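Side-chain contacts in putative nucleotide sugar epimerase/ dehydratase (Bordetella bronchiseptica, PDB 2Q1S), which binds NADH in a Rossmann fold and is probably a nucleotide-sugar epimerase or dehydratase of lipopolysaccharide O-antigen biosynthesis: residues A[281-286]-A[332-337]; A[288-293]-A[323-328]. One frame throughout, in Å; residues are numbered along the deposited sequence.

Interaction 1: residues A[281-286]-A[332-337]; sequences GVYNIA and RRELGF
Tyr283, on strand 281-284, turns one face of its ring to Leu335 and its hydroxyl to Glu334, so two neighbouring residues at the end of helix 329-335 hold the same phenol in different ways. CD1 of Leu335 sits 3.8 Å above the ring plane, displaced from the centre toward the rim, and makes a CH-pi contact with the centroid at 4.0 Å. Its other methyl, CD2, reaches toward CE2 and CZ, and the leucine fork thereby lies along the ring. At the phenol end the hydroxyl donates to Glu334, OH to OE1 being 2.6 Å, and meets that oxygen nearly along its C-O axis. The carboxylate stands almost upright to the ring, the two planes being 87° apart, with OE1 at the ring edge. The glutamate chain runs extended beyond CG, which carries the acid out to the hydroxyl. Since Thr278 N also bonds to this OH, the ring is fixed at its far end as well as over its face. Farther along, CG2 of Ile285 approaches CE2 of Phe337 at 3.9 Å, the two side chains crossing at about a right angle. Positive phi at Gly336 turns the chain out of the helix and brings Phe337 back toward Ile285. The arrangement is helix-on-sheet packing at one edge of the Rossmann-type core of an extended short-chain dehydrogenase/reductase.

Interaction 2: residues A[288-293]-A[323-328]; sequences GKETSI and KRFGSP
Glu290 lays its CG and carboxyl carbon against the CD2-CE2 side of the Phe325 ring, with CG 3.5 Å from CD2 of the phenylalanine. Its carboxyl carbon lies in the ring plane, at the edge. An extended chain beyond CG takes the group there, chi2 being 179°. The placing of OE1, and with it the rotation of the carboxylate, is doubtful, because this oxygen comes too close to the ring in the model. Nearer helix 329-335, Gly288, with positive phi, brings its bare CA to CG of Pro328 at 4.3 Å. Outside the pair, Glu290 also touches Thr257 of strand 257-262, while the backbone N of Gly288 bonds to the Asp259 carboxylate. The Phe325 side chain is about 5 Å from those of Asn210 and Arg258, which bind UDP in another structure of this protein, consistent with a place beside the nucleotide-sugar site. With an acid meeting a ring edge and a glycine meeting a proline, the contact between the two segments is weakly directional, and the position of the Phe325 loop probably owes more to neighbouring bonds, such as that of Ser327 OG with Glu329 N.

Interaction 1 is largely buried and seats the end of helix 329-335 against strand 281-284; interaction 2 lies at the surface, where the loop leading into that helix meets the chain running on from that strand. Both therefore tie the same two regions, and they touch: Asn284 ND2 is 3.0 Å from Ser327 O, a probable hydrogen bond, and Ala286 packs on Gly326. The inner contact combines aliphatic and aromatic packing with a phenol-carboxylate bond at its solvent-facing end, where Glu334 is exposed, and its Ile285 side chain is about 7 Å from that of the NAD(+)-binding Val211. The outer one is smaller, burying 158 against 262 Å², and lies next to the UDP-binding Asn210 and Arg258.

Interaction 1: residues A[281-286]-A[332-337]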
ATOM      1  N   GLY A 281       3.326  14.749  10.817  1.00 42.72           N
ATOM      2  CA  GLY A 281       4.688  14.419  11.167  1.00 42.65           C
ATOM      3  C   GLY A 281       4.924  12.990  11.596  1.00 40.54           C
ATOM      4  O   GLY A 281       3.999  12.181  11.681  1.00 41.18           O
ATOM      5  N   VAL A 282       6.207  12.719  11.885  1.00 42.54           N
ATOM      6  CA  VAL A 282       6.652  11.362  12.281  1.00 41.17           C
ATOM      7  C   VAL A 282       7.728  11.465  13.358  1.00 40.89           C
ATOM      8  O   VAL A 282       8.616  12.325  13.273  1.00 41.41           O
ATOM      9  CB  VAL A 282       7.129  10.488  11.076  1.00 39.99           C
ATOM     10  CG1 VAL A 282       8.226  11.186  10.228  1.00 41.23           C
ATOM     11  CG2 VAL A 282       7.567   9.127  11.526  1.00 42.03           C
ATOM     12  N   TYR A 283       7.639  10.562  14.341  1.00 39.82           N
ATOM     13  CA  TYR A 283       8.584  10.543  15.462  1.00 40.44           C
ATOM     14  C   TYR A 283       8.995   9.124  15.752  1.00 40.05           C
ATOM     15  O   TYR A 283       8.170   8.248  15.855  1.00 40.56           O
ATOM     16  CB  TYR A 283       7.960  11.111  16.741  1.00 41.05           C
ATOM     17  CG  TYR A 283       7.521  12.543  16.621  1.00 41.99           C
ATOM     18  CD1 TYR A 283       6.237  12.848  16.112  1.00 40.37           C
ATOM     19  CD2 TYR A 283       8.369  13.594  16.969  1.00 41.97           C
ATOM     20  CE1 TYR A 283       5.831  14.179  15.957  1.00 41.72           C
ATOM     21  CE2 TYR A 283       7.943  14.913  16.835  1.00 42.40           C
ATOM     22  CZ  TYR A 283       6.695  15.195  16.322  1.00 42.06           C
ATOM     23  OH  TYR A 283       6.297  16.519  16.206  1.00 44.28           O
ATOM     24  N   ASN A 284      10.294   8.909  15.885  1.00 41.69           N
ATOM     25  CA  ASN A 284      10.793   7.656  16.471  1.00 42.76           C
ATOM     26  C   ASN A 284      10.540   7.654  17.981  1.00 42.66           C
ATOM     27  O   ASN A 284      10.894   8.624  18.675  1.00 43.77           O
ATOM     28  CB  ASN A 284      12.299   7.483  16.253  1.00 42.83           C
ATOM     29  CG  ASN A 284      12.687   7.401  14.789  1.00 44.23           C
ATOM     30  OD1 ASN A 284      11.929   6.953  13.962  1.00 46.49           O
ATOM     31  ND2 ASN A 284      13.905   7.827  14.483  1.00 47.72           N
ATOM     32  N   ILE A 285       9.924   6.575  18.474  1.00 43.27           N
ATOM     33  CA  ILE A 285       9.753   6.331  19.915  1.00 43.43           C
ATOM     34  C   ILE A 285      10.696   5.133  20.229  1.00 43.14           C
ATOM     35  O   ILE A 285      10.423   3.980  19.878  1.00 42.01           O
ATOM     36  CB  ILE A 285       8.240   6.008  20.237  1.00 43.95           C
ATOM     37  CG1 ILE A 285       7.357   7.214  19.835  1.00 45.01           C
ATOM     38  CG2 ILE A 285       8.049   5.653  21.728  1.00 42.77           C
ATOM     39  CD1 ILE A 285       7.783   8.568  20.382  1.00 48.24           C
ATOM     40  N   ALA A 286      11.856   5.466  20.800  1.00 43.34           N
ATOM     41  CA  ALA A 286      12.998   4.548  20.844  1.00 43.20           C
ATOM     42  C   ALA A 286      13.800   4.731  22.117  1.00 42.98           C
ATOM     43  O   ALA A 286      13.826   5.813  22.677  1.00 43.15           O
ATOM     44  CB  ALA A 286      13.902   4.773  19.623  1.00 43.83           C
ATOM     45  N   ARG A 332      12.690  13.815  21.767  1.00 69.34           N
ATOM     46  CA  ARG A 332      13.178  14.447  22.980  1.00 68.50           C
ATOM     47  C   ARG A 332      12.980  15.962  22.865  1.00 70.16           C
ATOM     48  O   ARG A 332      12.597  16.622  23.893  1.00 75.79           O
ATOM     49  CB  ARG A 332      14.656  14.087  23.178  1.00 68.30           C
ATOM     50  CG  ARG A 332      15.346  14.686  24.407  1.00 68.59           C
ATOM     51  CD  ARG A 332      16.776  14.154  24.496  1.00 66.87           C
ATOM     52  NE  ARG A 332      16.766  12.932  25.323  1.00 70.71           N
ATOM     53  CZ  ARG A 332      17.167  11.708  24.940  1.00 70.16           C
ATOM     54  NH1 ARG A 332      17.658  11.503  23.725  1.00 68.81           N
ATOM     55  NH2 ARG A 332      17.103  10.681  25.807  1.00 70.85           N
ATOM     56  N   ARG A 333      13.361  16.518  21.677  1.00 66.51           N
ATOM     57  CA  ARG A 333      13.466  17.969  21.487  1.00 63.46           C
ATOM     58  C   ARG A 333      12.082  18.599  21.353  1.00 61.19           C
ATOM     59  O   ARG A 333      11.787  19.626  21.978  1.00 60.41           O
ATOM     60  CB  ARG A 333      14.324  18.264  20.249  1.00 63.39           C
ATOM     61  CG  ARG A 333      14.456  19.748  19.894  1.00 63.49           C
ATOM     62  CD  ARG A 333      15.241  19.960  18.603  1.00 63.30           C
ATOM     63  NE  ARG A 333      14.610  19.271  17.478  1.00 62.00           N
ATOM     64  CZ  ARG A 333      15.107  18.193  16.863  1.00 62.33           C
ATOM     65  NH1 ARG A 333      16.277  17.666  17.234  1.00 62.44           N
ATOM     66  NH2 ARG A 333      14.432  17.655  15.854  1.00 61.08           N
ATOM     67  N   GLU A 334      11.235  17.976  20.537  1.00 58.23           N
ATOM     68  CA  GLU A 334       9.926  18.527  20.229  1.00 56.19           C
ATOM     69  C   GLU A 334       8.845  18.155  21.230  1.00 55.02           C
ATOM     70  O   GLU A 334       7.906  18.915  21.437  1.00 55.18           O
ATOM     71  CB  GLU A 334       9.478  18.055  18.853  1.00 56.80           C
ATOM     72  CG  GLU A 334      10.186  18.730  17.721  1.00 57.05           C
ATOM     73  CD  GLU A 334       9.532  18.450  16.390  1.00 59.00           C
ATOM     74  OE1 GLU A 334       8.325  18.080  16.366  1.00 57.30           O
ATOM     75  OE2 GLU A 334      10.233  18.621  15.369  1.00 63.55           O
ATOM     76  N   LEU A 335       8.956  16.973  21.828  1.00 51.93           N
ATOM     77  CA  LEU A 335       7.889  16.464  22.672  1.00 50.48           C
ATOM     78  C   LEU A 335       8.292  16.379  24.131  1.00 49.78           C
ATOM     79  O   LEU A 335       7.454  16.101  24.991  1.00 49.14           O
ATOM     80  CB  LEU A 335       7.455  15.065  22.190  1.00 50.11           C
ATOM     81  CG  LEU A 335       7.174  14.909  20.692  1.00 49.79           C
ATOM     82  CD1 LEU A 335       6.777  13.476  20.398  1.00 48.67           C
ATOM     83  CD2 LEU A 335       6.069  15.848  20.222  1.00 51.42           C
ATOM     84  N   GLY A 336       9.579  16.595  24.402  1.00 49.92           N
ATOM     85  CA  GLY A 336      10.118  16.385  25.747  1.00 50.17           C
ATOM     86  C   GLY A 336      10.039  14.933  26.195  1.00 50.95           C
ATOM     87  O   GLY A 336      10.049  14.652  27.397  1.00 51.22           O
ATOM     88  N   PHE A 337       9.964  14.014  25.232  1.00 51.20           N
ATOM     89  CA  PHE A 337       9.849  12.598  25.550  1.00 51.67           C
ATOM     90  C   PHE A 337      11.195  11.868  25.473  1.00 53.21           C
ATOM     91  O   PHE A 337      11.922  12.037  24.496  1.00 54.53           O
ATOM     92  CB  PHE A 337       8.825  11.909  24.631  1.00 50.44           C
ATOM     93  CG  PHE A 337       8.862  10.418  24.744  1.00 51.47           C
ATOM     94  CD1 PHE A 337       8.169   9.767  25.758  1.00 50.37           C
ATOM     95  CD2 PHE A 337       9.651   9.670  23.892  1.00 53.75           C
ATOM     96  CE1 PHE A 337       8.238   8.393  25.886  1.00 50.00           C
ATOM     97  CE2 PHE A 337       9.716   8.294  24.011  1.00 52.82           C
ATOM     98  CZ  PHE A 337       9.008   7.656  25.018  1.00 51.68           C
TER

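Interaction 2: residues A[288-293]-A[323-328]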
ATOM      1  N   GLY A 288      17.191   4.124  22.180  1.00 43.64           N
ATOM      2  CA  GLY A 288      18.538   4.578  21.812  1.00 44.17           C
ATOM      3  C   GLY A 288      19.654   3.680  22.330  1.00 43.70           C
ATOM      4  O   GLY A 288      20.849   4.038  22.239  1.00 44.99           O
ATOM      5  N   LYS A 289      19.277   2.529  22.891  1.00 42.98           N
ATOM      6  CA  LYS A 289      20.234   1.599  23.494  1.00 42.85           C
ATOM      7  C   LYS A 289      20.084   0.198  22.933  1.00 42.21           C
ATOM      8  O   LYS A 289      18.983  -0.362  22.927  1.00 42.15           O
ATOM      9  CB  LYS A 289      20.065   1.579  25.012  1.00 42.51           C
ATOM     10  CG  LYS A 289      20.651   2.804  25.664  1.00 44.21           C
ATOM     11  CD  LYS A 289      19.900   3.243  26.903  1.00 45.49           C
ATOM     12  CE  LYS A 289      20.737   4.260  27.671  1.00 44.44           C
ATOM     13  N   GLU A 290      21.191  -0.372  22.464  1.00 42.00           N
ATOM     14  CA  GLU A 290      21.173  -1.717  21.884  1.00 42.42           C
ATOM     15  C   GLU A 290      21.563  -2.781  22.909  1.00 41.58           C
ATOM     16  O   GLU A 290      22.499  -2.594  23.685  1.00 41.22           O
ATOM     17  CB  GLU A 290      22.105  -1.818  20.685  1.00 42.27           C
ATOM     18  CG  GLU A 290      21.706  -0.981  19.465  1.00 44.95           C
ATOM     19  CD  GLU A 290      22.703  -1.124  18.319  1.00 45.28           C
ATOM     20  OE1 GLU A 290      22.358  -0.931  17.150  1.00 50.86           O
ATOM     21  OE2 GLU A 290      23.954  -1.460  18.653  1.00 48.71           O
ATOM     22  N   THR A 291      20.827  -3.888  22.895  1.00 40.23           N
ATOM     23  CA  THR A 291      21.123  -5.045  23.732  1.00 39.84           C
ATOM     24  C   THR A 291      21.185  -6.256  22.827  1.00 39.48           C
ATOM     25  O   THR A 291      20.282  -6.467  22.009  1.00 38.60           O
ATOM     26  CB  THR A 291      20.018  -5.258  24.804  1.00 40.03           C
ATOM     27  OG1 THR A 291      19.859  -4.054  25.555  1.00 40.81           O
ATOM     28  CG2 THR A 291      20.363  -6.413  25.763  1.00 39.48           C
ATOM     29  N   SER A 292      22.210  -7.067  22.975  1.00 20.00           N
ATOM     30  CA  SER A 292      22.290  -8.276  22.220  1.00 20.00           C
ATOM     31  C   SER A 292      21.353  -9.327  22.765  1.00 20.00           C
ATOM     32  O   SER A 292      20.996  -9.298  23.896  1.00 39.20           O
ATOM     33  CB  SER A 292      23.711  -8.792  22.169  1.00 20.00           C
ATOM     34  OG  SER A 292      24.127  -9.278  23.411  1.00 20.00           O
ATOM     35  N   ILE A 293      20.978 -10.266  21.936  1.00 41.07           N
ATOM     36  CA  ILE A 293      20.098 -11.350  22.381  1.00 42.90           C
ATOM     37  C   ILE A 293      20.789 -12.179  23.471  1.00 45.13           C
ATOM     38  O   ILE A 293      20.130 -12.650  24.403  1.00 44.63           O
ATOM     39  CB  ILE A 293      19.610 -12.211  21.193  1.00 42.28           C
ATOM     40  CG1 ILE A 293      18.908 -11.320  20.160  1.00 41.03           C
ATOM     41  CG2 ILE A 293      18.691 -13.353  21.647  1.00 41.24           C
ATOM     42  CD1 ILE A 293      17.767 -10.497  20.736  1.00 39.33           C
ATOM     43  N   LYS A 323      21.636  -2.960  10.686  1.00 53.82           N
ATOM     44  CA  LYS A 323      22.354  -1.694  10.570  1.00 53.88           C
ATOM     45  C   LYS A 323      21.692  -0.558  11.349  1.00 53.83           C
ATOM     46  O   LYS A 323      22.262  -0.060  12.326  1.00 54.03           O
ATOM     47  CB  LYS A 323      22.506  -1.284   9.102  1.00 53.84           C
ATOM     48  N   ARG A 324      20.491  -0.163  10.918  1.00 53.56           N
ATOM     49  CA  ARG A 324      19.886   1.104  11.348  1.00 53.26           C
ATOM     50  C   ARG A 324      18.854   0.986  12.473  1.00 52.96           C
ATOM     51  O   ARG A 324      17.876   0.234  12.361  1.00 52.91           O
ATOM     52  CB  ARG A 324      19.292   1.845  10.140  1.00 53.33           C
ATOM     53  N   PHE A 325      19.097   1.727  13.557  1.00 52.49           N
ATOM     54  CA  PHE A 325      18.113   1.907  14.633  1.00 52.11           C
ATOM     55  C   PHE A 325      17.727   3.379  14.765  1.00 51.81           C
ATOM     56  O   PHE A 325      18.549   4.267  14.524  1.00 51.45           O
ATOM     57  CB  PHE A 325      18.620   1.346  15.973  1.00 52.21           C
ATOM     58  CG  PHE A 325      18.597  -0.165  16.049  1.00 52.72           C
ATOM     59  CD1 PHE A 325      17.502  -0.892  15.573  1.00 52.88           C
ATOM     60  CD2 PHE A 325      19.664  -0.863  16.602  1.00 53.04           C
ATOM     61  CE1 PHE A 325      17.480  -2.286  15.640  1.00 52.91           C
ATOM     62  CE2 PHE A 325      19.652  -2.259  16.672  1.00 52.73           C
ATOM     63  CZ  PHE A 325      18.558  -2.967  16.191  1.00 52.69           C
ATOM     64  N   GLY A 326      16.474   3.624  15.148  1.00 51.34           N
ATOM     65  CA  GLY A 326      15.917   4.980  15.192  1.00 50.73           C
ATOM     66  C   GLY A 326      16.484   5.912  16.252  1.00 50.74           C
ATOM     67  O   GLY A 326      16.639   5.533  17.419  1.00 50.09           O
ATOM     68  N   SER A 327      16.787   7.142  15.838  1.00 50.70           N
ATOM     69  CA  SER A 327      17.238   8.167  16.782  1.00 51.63           C
ATOM     70  C   SER A 327      16.066   8.719  17.583  1.00 52.47           C
ATOM     71  O   SER A 327      15.038   9.068  17.003  1.00 52.83           O
ATOM     72  CB  SER A 327      17.936   9.317  16.071  1.00 51.32           C
ATOM     73  OG  SER A 327      18.260  10.334  17.002  1.00 52.09           O
ATOM     74  N   PRO A 328      16.214   8.787  18.924  1.00 53.14           N
ATOM     75  CA  PRO A 328      15.177   9.347  19.776  1.00 54.99           C
ATOM     76  C   PRO A 328      15.224  10.883  19.893  1.00 57.13           C
ATOM     77  O   PRO A 328      14.470  11.454  20.674  1.00 58.09           O
ATOM     78  CB  PRO A 328      15.490   8.713  21.139  1.00 54.53           C
ATOM     79  CG  PRO A 328      16.969   8.566  21.144  1.00 53.13           C
ATOM     80  CD  PRO A 328      17.378   8.324  19.711  1.00 53.32           C
TER